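Side-chain contacts in dihydrodipicolinate synthase family protein (Sinorhizobium meliloti, PDB 4DNH), which is of unknown function but folds as a TIM barrel and is probably related to dihydrodipicolinate synthase: residues A39-V44 with H69-L74; S81-Q86 with H189-M194; D207-M212 with E239-R244; T254-D257 with E262-A265. All coordinates share one frame; numbering follows the deposited sequence.

Overall arrangement
Four contacts sample different layers of one eight-stranded parallel barrel. Interactions 1, 2 and 4 are buried; interaction 3, centred about 20 Å from the centre of the chain, lies between two outer helices and is partly exposed. Only apolar side chains meet across interactions 1 and 3, the latter with long selenomethionine chains where the former has small alanines. Interactions 2 and 4 place polar atoms against carbon at the C-terminal ends of strands. Interactions 1 and 2 touch through A40 and T84. E193 and H208 probably form a hydrogen bond between interactions 2 and 3, while E239 with T254 and R243 with the carbonyl of L263 probably do so between interactions 3 and 4.

Interaction 1: residues A39-V44 with H69-L74; sequences AAAHVV and HRLWDL
A39 is held through its backbone by two residues of the adjacent strand 77-80, G77 and A79, while its CB points toward helix 61-73 and meets L71. Within 69-74, this leucine alone makes the contact. Its CD1 lies 3.7 Å from A39 CB, and the same methyl lies 3.8 Å from A41 CB, so that one branch serves two alternate alanines of the chain; A40, between them, turns its CB away. The second branch joins at one point, with L71 CD2 3.8 Å from A39 CB. Because CG of the leucine stands opposite its own carbonyl carbon (chi1 -67°) and the chain then runs on extended, the fork is carried across to the alanines.

The contact lies within the first beta-alpha-beta unit of the TIM barrel, strand 37-40, helix 61-73 and strand 77-80, where the helix covers its own strand. The nearest CA atoms, those of A39 and L71, are 7.5 Å apart, a spacing that one leucine laid against methyl groups can fill. A283 of helix 283-294 also touches L71. Polar groups find partners within or beyond their own elements: D73 N is bonded to H69 O at 2.8 Å, the H69 ring to E106 and R110, and H42 to D280.

Since no hydrogen bond crosses between the two segments, what joins them here is methyl-to-methyl contact without directional demand, while the polar groups nearby are bonded to other partners.

Interaction 2: residues S81-Q86 with H189-M194; sequences SMDTAQ and HWLGEM
M82 and H189 bring their side chains together from opposite directions, and the terminal methyl of the selenomethionine does the touching. M82 CE lies 3.4 Å from H189 ND1 and 3.6 Å from H189 CE1, reaching the ring obliquely. The heavier atom stands farther back: M82 SE is 5.5 Å from the centroid of the imidazole, 54° off the ring normal, a slanted sulfur-aromatic type of approach with selenium in place of sulfur. M82 gets there by folding, its chain bent at both chi2 (-66°) and chi3, which turns a side chain that leaves the backbone in another direction back upon the histidine. Within the same strand, L191 CB sits 3.7 Å above one face of the H189 ring, toward the rim.

The second pair meets at a slant. D83 OD1 comes 3.9 Å from L191 CD2, a carboxylate oxygen resting on a methyl, while D83 OD2 is hydrogen-bonded to Y323. A short 3-10 turn at 83-84 presents the aspartate, with A85 N bonded to M82 O. Glycerol, probably from the crystallisation liquor, lies about 4 Å from the L191 side chain and may mark a pocket.

Both segments stand at the C-terminal ends of barrel strands, the region where TIM-barrel enzymes keep their active sites, though no catalytic role is established here. Strand 186-191 is bonded to strands 153-155 and 226-232; M82 and H189 both touch K230 of the latter, and W190 packs instead against helix 208-221.

Interaction 3: residues D207-M212 with E239-R244; sequences DHMAAM and EIVMRR
M212 and M242, both selenomethionines, pack against each other between two outer helices of the TIM barrel, 208-221 and 236-243. Over the short segments in contact the axes run nearly parallel, with a signed crossing angle of -17° and a closest approach of 11.6 Å, a gap bridged by long side chains.

All the contacts between the segments are apolar. The two selenomethionine chains slide past each other in opposite directions: M212 CG lies 3.8 Å from M242 CE, and M212 SE lies 3.8 Å from M242 CG. M242 is extended beyond its CG, whereas M212 bends at chi3 (52°), bringing M212 CE 4.3 Å from V241 CG1. M209 CE comes equally near that valine methyl, on the more exposed side. M212 and M242 are buried and lean inward on strands, M212 on W190 and M242 on I229 and I231.

Polar interactions stay within each helix or face other partners. R243 and R244 form salt bridges to D267, and E239 OE2 is hydrogen-bonded to S272. D207 is the N-cap of helix 208-221: its OD1 accepts from M209 N at 2.8 Å, the donor lying 44° out of the carboxylate plane.

Interaction 4: residues T254-D257 with E262-A265; sequences TGDD and ELIA
L263 sends CD1 between T254 and D256, crossing both side chains at about a right angle. The methyl lies 3.3 Å from T254 OG1 and 3.7 Å from D256 CB, so a leucine branch covers a hydroxyl on one residue and a methylene on the next but one. The threonine's own methyl turns to the following helical residue, with T254 CG2 3.9 Å from I264 CG1.

Rotation of the threonine divides these roles: with OG1 opposite the backbone N (chi1 -162°), the hydroxyl faces the leucine and CG2 the isoleucine. That hydroxyl is hydrogen-bonded to E239 and also receives a weak bond from D256 N, at 3.4 Å from OG1. E239 is the stronger partner of this hydroxyl, which is buried beside carbon.

In the TIM barrel, T254 ends the seventh strand, 251-254, and the short loop after it leads into helix 260-265, which folds back over the strand's end. D256 OD1 accepts from F258 N inside this turn. Farther out, R243 of helix 236-243 bonds to the carbonyl of L263, and I264 also touches A274 and L276 of the eighth strand. Glycerol, probably from the crystallisation liquor, is hydrogen-bonded to G255 O and D257 OD2.

Interaction 1: residues A39-V44 with H69-L74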
# COMPACT_ATOMS: atom_id res chain seq x y z
N ALA A 39 -4.25 5.63 0.63
CA ALA A 39 -4.15 4.36 -0.05
C ALA A 39 -2.80 4.28 -0.79
O ALA A 39 -2.40 5.22 -1.50
CB ALA A 39 -5.32 4.18 -1.00
N ALA A 40 -2.07 3.18 -0.60
CA ALA A 40 -0.88 2.93 -1.39
C ALA A 40 -1.36 2.39 -2.74
O ALA A 40 -1.93 1.31 -2.80
CB ALA A 40 0.03 1.94 -0.70
N ALA A 41 -1.15 3.15 -3.81
CA ALA A 41 -1.84 2.87 -5.05
C ALA A 41 -1.01 2.05 -6.03
O ALA A 41 0.21 2.22 -6.14
CB ALA A 41 -2.29 4.17 -5.71
N HIS A 42 -1.69 1.17 -6.76
CA HIS A 42 -1.06 0.24 -7.69
C HIS A 42 -0.77 0.92 -9.01
O HIS A 42 -1.21 2.05 -9.24
CB HIS A 42 -1.97 -0.96 -7.91
CG HIS A 42 -3.21 -0.64 -8.70
ND1 HIS A 42 -4.29 -0.07 -8.15
CD2 HIS A 42 -3.51 -0.82 -10.05
CE1 HIS A 42 -5.24 0.10 -9.09
NE2 HIS A 42 -4.76 -0.36 -10.25
N VAL A 43 -0.03 0.22 -9.87
CA VAL A 43 0.32 0.69 -11.21
C VAL A 43 -0.37 -0.11 -12.30
O VAL A 43 -0.38 -1.34 -12.25
CB VAL A 43 1.85 0.62 -11.43
CG1 VAL A 43 2.20 0.94 -12.89
CG2 VAL A 43 2.55 1.59 -10.51
N VAL A 44 -0.93 0.57 -13.30
CA VAL A 44 -1.47 -0.09 -14.48
C VAL A 44 -0.39 -0.27 -15.55
O VAL A 44 0.17 0.72 -16.08
CB VAL A 44 -2.66 0.68 -15.07
CG1 VAL A 44 -3.31 -0.11 -16.22
CG2 VAL A 44 -3.66 0.96 -13.97
N HIS A 69 -6.86 9.87 -9.25
CA HIS A 69 -8.02 10.77 -9.20
C HIS A 69 -9.21 10.15 -8.53
O HIS A 69 -9.93 10.82 -7.76
CB HIS A 69 -8.40 11.32 -10.58
CG HIS A 69 -7.40 12.31 -11.14
ND1 HIS A 69 -7.36 13.60 -10.74
CD2 HIS A 69 -6.39 12.16 -12.09
CE1 HIS A 69 -6.38 14.24 -11.40
NE2 HIS A 69 -5.79 13.36 -12.23
N ARG A 70 -9.42 8.86 -8.80
CA ARG A 70 -10.45 8.08 -8.11
C ARG A 70 -10.24 8.13 -6.60
O ARG A 70 -11.21 8.30 -5.83
CB ARG A 70 -10.44 6.62 -8.59
CG ARG A 70 -11.61 5.77 -8.13
CD ARG A 70 -11.41 4.34 -8.62
NE ARG A 70 -12.06 3.29 -7.81
CZ ARG A 70 -13.35 2.97 -7.90
NH1 ARG A 70 -14.16 3.64 -8.73
NH2 ARG A 70 -13.84 2.00 -7.13
N LEU A 71 -8.98 8.01 -6.17
CA LEU A 71 -8.67 8.02 -4.73
C LEU A 71 -8.90 9.41 -4.16
O LEU A 71 -9.55 9.56 -3.13
CB LEU A 71 -7.26 7.51 -4.40
CG LEU A 71 -6.91 6.04 -4.64
CD1 LEU A 71 -5.43 5.80 -4.35
CD2 LEU A 71 -7.77 5.09 -3.82
N TRP A 72 -8.36 10.42 -4.82
CA TRP A 72 -8.62 11.80 -4.38
C TRP A 72 -10.08 12.13 -4.30
O TRP A 72 -10.48 12.78 -3.34
CB TRP A 72 -7.85 12.80 -5.21
CG TRP A 72 -6.36 12.68 -5.01
CD1 TRP A 72 -5.68 12.43 -3.82
CD2 TRP A 72 -5.31 12.81 -6.03
NE1 TRP A 72 -4.33 12.41 -4.02
CE2 TRP A 72 -4.03 12.62 -5.32
CE3 TRP A 72 -5.29 13.06 -7.41
CZ2 TRP A 72 -2.81 12.68 -5.98
CZ3 TRP A 72 -4.05 13.11 -8.06
CH2 TRP A 72 -2.84 12.93 -7.36
N ASP A 73 -10.87 11.64 -5.27
CA ASP A 73 -12.34 11.86 -5.32
C ASP A 73 -13.04 11.34 -4.08
O ASP A 73 -14.01 11.94 -3.62
CB ASP A 73 -12.98 11.16 -6.52
CG ASP A 73 -12.73 11.88 -7.84
OD1 ASP A 73 -12.23 13.02 -7.84
OD2 ASP A 73 -13.02 11.28 -8.90
N LEU A 74 -12.55 10.21 -3.57
CA LEU A 74 -13.13 9.57 -2.40
C LEU A 74 -12.57 10.14 -1.09
O LEU A 74 -12.95 9.70 0.00
CB LEU A 74 -12.91 8.05 -2.45
CG LEU A 74 -13.64 7.29 -3.57
CD1 LEU A 74 -13.03 5.91 -3.73
CD2 LEU A 74 -15.14 7.17 -3.35

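Interaction 2: residues S81-Q86 with H189-M194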
# COMPACT_ATOMS: atom_id res chain seq x y z
N SER A 81 4.32 5.36 -5.49
CA SER A 81 5.46 4.56 -5.82
C SER A 81 5.87 3.76 -4.58
O SER A 81 7.04 3.61 -4.27
CB SER A 81 6.58 5.45 -6.36
OG SER A 81 6.21 6.04 -7.59
N MSE A 82 4.87 3.24 -3.89
CA MSE A 82 5.10 2.46 -2.68
C MSE A 82 5.16 0.99 -3.00
O MSE A 82 5.14 0.58 -4.17
CB MSE A 82 4.00 2.82 -1.69
CG MSE A 82 4.25 4.21 -1.11
SE MSE A 82 5.90 4.12 -0.02
CE MSE A 82 5.12 3.08 1.46
N ASP A 83 5.23 0.17 -1.96
CA ASP A 83 5.29 -1.27 -2.14
C ASP A 83 4.15 -1.77 -3.01
O ASP A 83 4.35 -2.66 -3.81
CB ASP A 83 5.28 -1.98 -0.79
CG ASP A 83 5.62 -3.44 -0.91
OD1 ASP A 83 6.82 -3.76 -1.02
OD2 ASP A 83 4.68 -4.27 -0.92
N THR A 84 2.96 -1.19 -2.87
CA THR A 84 1.80 -1.58 -3.72
C THR A 84 2.02 -1.25 -5.20
O THR A 84 1.44 -1.89 -6.07
CB THR A 84 0.47 -0.95 -3.25
OG1 THR A 84 0.29 -1.22 -1.86
CG2 THR A 84 -0.70 -1.53 -4.00
N ALA A 85 2.85 -0.25 -5.49
CA ALA A 85 3.10 0.11 -6.89
C ALA A 85 4.25 -0.73 -7.40
O ALA A 85 4.81 -0.46 -8.45
CB ALA A 85 3.39 1.59 -7.03
N GLN A 86 4.61 -1.74 -6.60
CA GLN A 86 5.58 -2.79 -6.96
C GLN A 86 7.01 -2.31 -6.92
O GLN A 86 7.88 -2.92 -7.55
CB GLN A 86 5.24 -3.47 -8.30
CG GLN A 86 4.07 -4.44 -8.18
CD GLN A 86 3.46 -4.82 -9.51
OE1 GLN A 86 2.46 -4.24 -9.95
NE2 GLN A 86 4.06 -5.80 -10.18
N HIS A 189 8.92 4.46 7.01
CA HIS A 189 8.33 3.19 6.70
C HIS A 189 9.17 2.02 7.17
O HIS A 189 10.31 1.83 6.75
CB HIS A 189 8.04 3.12 5.22
CG HIS A 189 7.27 1.91 4.80
ND1 HIS A 189 7.25 1.47 3.54
CD2 HIS A 189 6.48 1.02 5.54
CE1 HIS A 189 6.49 0.36 3.46
NE2 HIS A 189 6.02 0.09 4.69
N TRP A 190 8.59 1.25 8.09
CA TRP A 190 9.13 -0.03 8.52
C TRP A 190 8.40 -1.14 7.80
O TRP A 190 7.30 -1.53 8.19
CB TRP A 190 8.99 -0.16 10.02
CG TRP A 190 9.70 -1.35 10.58
CD1 TRP A 190 10.38 -2.35 9.88
CD2 TRP A 190 9.79 -1.76 11.99
NE1 TRP A 190 10.88 -3.29 10.73
CE2 TRP A 190 10.56 -3.00 12.01
CE3 TRP A 190 9.33 -1.23 13.19
CZ2 TRP A 190 10.85 -3.66 13.20
CZ3 TRP A 190 9.63 -1.90 14.38
CH2 TRP A 190 10.37 -3.09 14.38
N LEU A 191 9.01 -1.63 6.73
CA LEU A 191 8.46 -2.67 5.87
C LEU A 191 8.99 -4.04 6.32
O LEU A 191 10.20 -4.26 6.33
CB LEU A 191 8.90 -2.39 4.43
CG LEU A 191 8.39 -3.17 3.20
CD1 LEU A 191 6.88 -3.14 3.09
CD2 LEU A 191 9.02 -2.59 1.94
N GLY A 192 8.09 -4.96 6.70
CA GLY A 192 8.50 -6.30 7.16
C GLY A 192 9.00 -7.26 6.08
O GLY A 192 8.79 -7.03 4.89
N GLU A 193 9.68 -8.32 6.51
CA GLU A 193 10.33 -9.29 5.60
C GLU A 193 9.38 -10.13 4.75
O GLU A 193 9.81 -10.73 3.75
CB GLU A 193 11.36 -10.19 6.32
CG GLU A 193 10.97 -10.70 7.70
CD GLU A 193 11.43 -9.76 8.81
OE1 GLU A 193 10.57 -9.10 9.42
OE2 GLU A 193 12.66 -9.67 9.06
N MSE A 194 8.12 -10.19 5.12
CA MSE A 194 7.14 -10.95 4.32
C MSE A 194 6.82 -10.17 3.07
O MSE A 194 6.44 -10.75 2.05
CB MSE A 194 5.89 -11.26 5.13
CG MSE A 194 6.19 -10.92 6.58
SE MSE A 194 5.53 -9.09 6.93
CE MSE A 194 4.12 -9.93 8.01

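Interaction 3: residues D207-M212 with E239-R244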
# COMPACT_ATOMS: atom_id res chain seq x y z
N ASP A 207 15.14 -9.58 16.09
CA ASP A 207 13.97 -9.57 16.96
C ASP A 207 13.23 -8.24 16.81
O ASP A 207 13.80 -7.18 17.09
CB ASP A 207 14.40 -9.78 18.41
CG ASP A 207 13.23 -9.80 19.39
OD1 ASP A 207 12.11 -9.38 19.02
OD2 ASP A 207 13.43 -10.24 20.54
N HIS A 208 11.97 -8.31 16.42
CA HIS A 208 11.15 -7.12 16.19
C HIS A 208 10.94 -6.24 17.40
O HIS A 208 10.75 -5.03 17.26
CB HIS A 208 9.82 -7.49 15.54
CG HIS A 208 9.95 -8.02 14.13
ND1 HIS A 208 9.21 -9.04 13.67
CD2 HIS A 208 10.78 -7.62 13.08
CE1 HIS A 208 9.54 -9.29 12.38
NE2 HIS A 208 10.50 -8.42 12.02
N MSE A 209 10.99 -6.82 18.59
CA MSE A 209 10.78 -6.07 19.84
C MSE A 209 11.99 -5.25 20.19
O MSE A 209 11.87 -4.22 20.86
CB MSE A 209 10.47 -7.02 21.01
CG MSE A 209 9.05 -7.60 20.96
SE MSE A 209 7.65 -6.22 20.68
CE MSE A 209 7.75 -5.33 22.44
N ALA A 210 13.15 -5.70 19.76
CA ALA A 210 14.40 -5.00 20.05
C ALA A 210 14.70 -3.99 18.95
O ALA A 210 15.22 -2.91 19.23
CB ALA A 210 15.54 -6.00 20.21
N ALA A 211 14.37 -4.33 17.71
CA ALA A 211 14.43 -3.40 16.59
C ALA A 211 13.51 -2.18 16.82
O ALA A 211 13.87 -1.05 16.48
CB ALA A 211 14.09 -4.11 15.30
N MSE A 212 12.34 -2.42 17.42
CA MSE A 212 11.42 -1.36 17.82
C MSE A 212 12.11 -0.29 18.64
O MSE A 212 11.91 0.90 18.39
CB MSE A 212 10.30 -1.99 18.63
CG MSE A 212 8.97 -1.35 18.28
SE MSE A 212 7.59 -1.76 19.63
CE MSE A 212 8.54 -1.21 21.27
N GLU A 239 2.08 -3.17 16.92
CA GLU A 239 1.62 -1.82 16.59
C GLU A 239 1.04 -1.09 17.82
O GLU A 239 1.36 0.07 18.08
CB GLU A 239 0.61 -1.85 15.43
CG GLU A 239 0.28 -0.48 14.88
CD GLU A 239 -0.68 -0.48 13.69
OE1 GLU A 239 -0.67 -1.44 12.88
OE2 GLU A 239 -1.43 0.51 13.54
N ILE A 240 0.17 -1.79 18.55
CA ILE A 240 -0.51 -1.23 19.71
C ILE A 240 0.52 -0.81 20.74
O ILE A 240 0.45 0.29 21.29
CB ILE A 240 -1.56 -2.20 20.29
CG1 ILE A 240 -2.74 -2.33 19.30
CG2 ILE A 240 -2.04 -1.73 21.66
CD1 ILE A 240 -3.78 -3.38 19.64
N VAL A 241 1.51 -1.68 20.97
CA VAL A 241 2.59 -1.39 21.91
C VAL A 241 3.43 -0.20 21.45
O VAL A 241 3.97 0.54 22.27
CB VAL A 241 3.48 -2.63 22.20
CG1 VAL A 241 4.73 -2.26 22.99
CG2 VAL A 241 2.68 -3.69 22.95
N MSE A 242 3.52 0.01 20.15
CA MSE A 242 4.39 1.05 19.63
C MSE A 242 3.71 2.39 19.58
O MSE A 242 4.33 3.40 19.89
CB MSE A 242 4.91 0.68 18.26
CG MSE A 242 6.22 1.43 18.08
SE MSE A 242 6.75 1.15 16.22
CE MSE A 242 8.57 1.89 16.38
N ARG A 243 2.44 2.40 19.21
CA ARG A 243 1.69 3.65 19.11
C ARG A 243 1.46 4.36 20.46
O ARG A 243 1.11 5.54 20.50
CB ARG A 243 0.38 3.45 18.36
CG ARG A 243 -0.66 2.62 19.09
CD ARG A 243 -1.94 2.57 18.29
NE ARG A 243 -2.95 1.78 18.97
CZ ARG A 243 -4.09 1.35 18.43
NH1 ARG A 243 -4.40 1.63 17.17
NH2 ARG A 243 -4.92 0.62 19.17
N ARG A 244 1.69 3.63 21.55
CA ARG A 244 1.55 4.17 22.92
C ARG A 244 2.84 4.82 23.42
O ARG A 244 2.81 5.67 24.32
CB ARG A 244 1.08 3.07 23.88
CG ARG A 244 -0.35 2.60 23.62
CD ARG A 244 -0.68 1.28 24.32
NE ARG A 244 -2.07 0.87 24.05
CZ ARG A 244 -2.74 -0.06 24.72
NH1 ARG A 244 -2.18 -0.72 25.73
NH2 ARG A 244 -3.99 -0.32 24.38

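Interaction 4: residues T254-D257 with E262-A265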
# COMPACT_ATOMS: atom_id res chain seq x y z
N THR A 254 -1.18 2.88 10.20
CA THR A 254 -1.26 1.43 10.11
C THR A 254 -0.93 0.91 8.70
O THR A 254 -1.33 1.49 7.70
CB THR A 254 -2.56 0.84 10.70
OG1 THR A 254 -2.35 -0.56 10.93
CG2 THR A 254 -3.77 1.01 9.78
N GLY A 255 -0.17 -0.17 8.65
CA GLY A 255 0.25 -0.77 7.40
C GLY A 255 -0.23 -2.19 7.45
O GLY A 255 0.03 -2.98 6.56
N ASP A 256 -0.97 -2.47 8.52
CA ASP A 256 -1.48 -3.79 8.82
C ASP A 256 -2.78 -4.04 8.07
O ASP A 256 -3.87 -3.69 8.55
CB ASP A 256 -1.67 -3.91 10.34
CG ASP A 256 -1.86 -5.33 10.81
OD1 ASP A 256 -2.57 -6.09 10.12
OD2 ASP A 256 -1.32 -5.67 11.89
N ASP A 257 -2.67 -4.67 6.90
CA ASP A 257 -3.85 -5.02 6.09
C ASP A 257 -4.66 -6.21 6.63
O ASP A 257 -5.68 -6.58 6.05
CB ASP A 257 -3.44 -5.28 4.63
CG ASP A 257 -2.71 -4.08 3.99
OD1 ASP A 257 -3.38 -3.14 3.53
OD2 ASP A 257 -1.46 -4.11 3.93
N GLU A 262 -9.77 -2.74 13.38
CA GLU A 262 -9.53 -2.71 14.82
C GLU A 262 -8.58 -1.59 15.22
O GLU A 262 -8.82 -0.89 16.22
CB GLU A 262 -8.97 -4.06 15.32
CG GLU A 262 -8.78 -4.12 16.84
CD GLU A 262 -7.97 -5.32 17.32
OE1 GLU A 262 -8.01 -6.38 16.66
OE2 GLU A 262 -7.31 -5.20 18.39
N LEU A 263 -7.50 -1.43 14.45
CA LEU A 263 -6.46 -0.45 14.76
C LEU A 263 -6.88 0.99 14.48
O LEU A 263 -6.60 1.88 15.29
CB LEU A 263 -5.16 -0.79 14.03
CG LEU A 263 -4.56 -2.17 14.32
CD1 LEU A 263 -3.56 -2.56 13.24
CD2 LEU A 263 -3.91 -2.19 15.69
N ILE A 264 -7.55 1.22 13.34
CA ILE A 264 -8.04 2.55 12.97
C ILE A 264 -9.06 3.09 14.00
O ILE A 264 -8.94 4.22 14.46
CB ILE A 264 -8.56 2.60 11.52
CG1 ILE A 264 -7.41 2.30 10.55
CG2 ILE A 264 -9.13 3.96 11.17
CD1 ILE A 264 -7.82 2.03 9.11
N ALA A 265 -10.03 2.25 14.37
CA ALA A 265 -10.99 2.59 15.44
C ALA A 265 -10.28 2.82 16.78
O ALA A 265 -10.67 3.68 17.55
CB ALA A 265 -12.06 1.51 15.57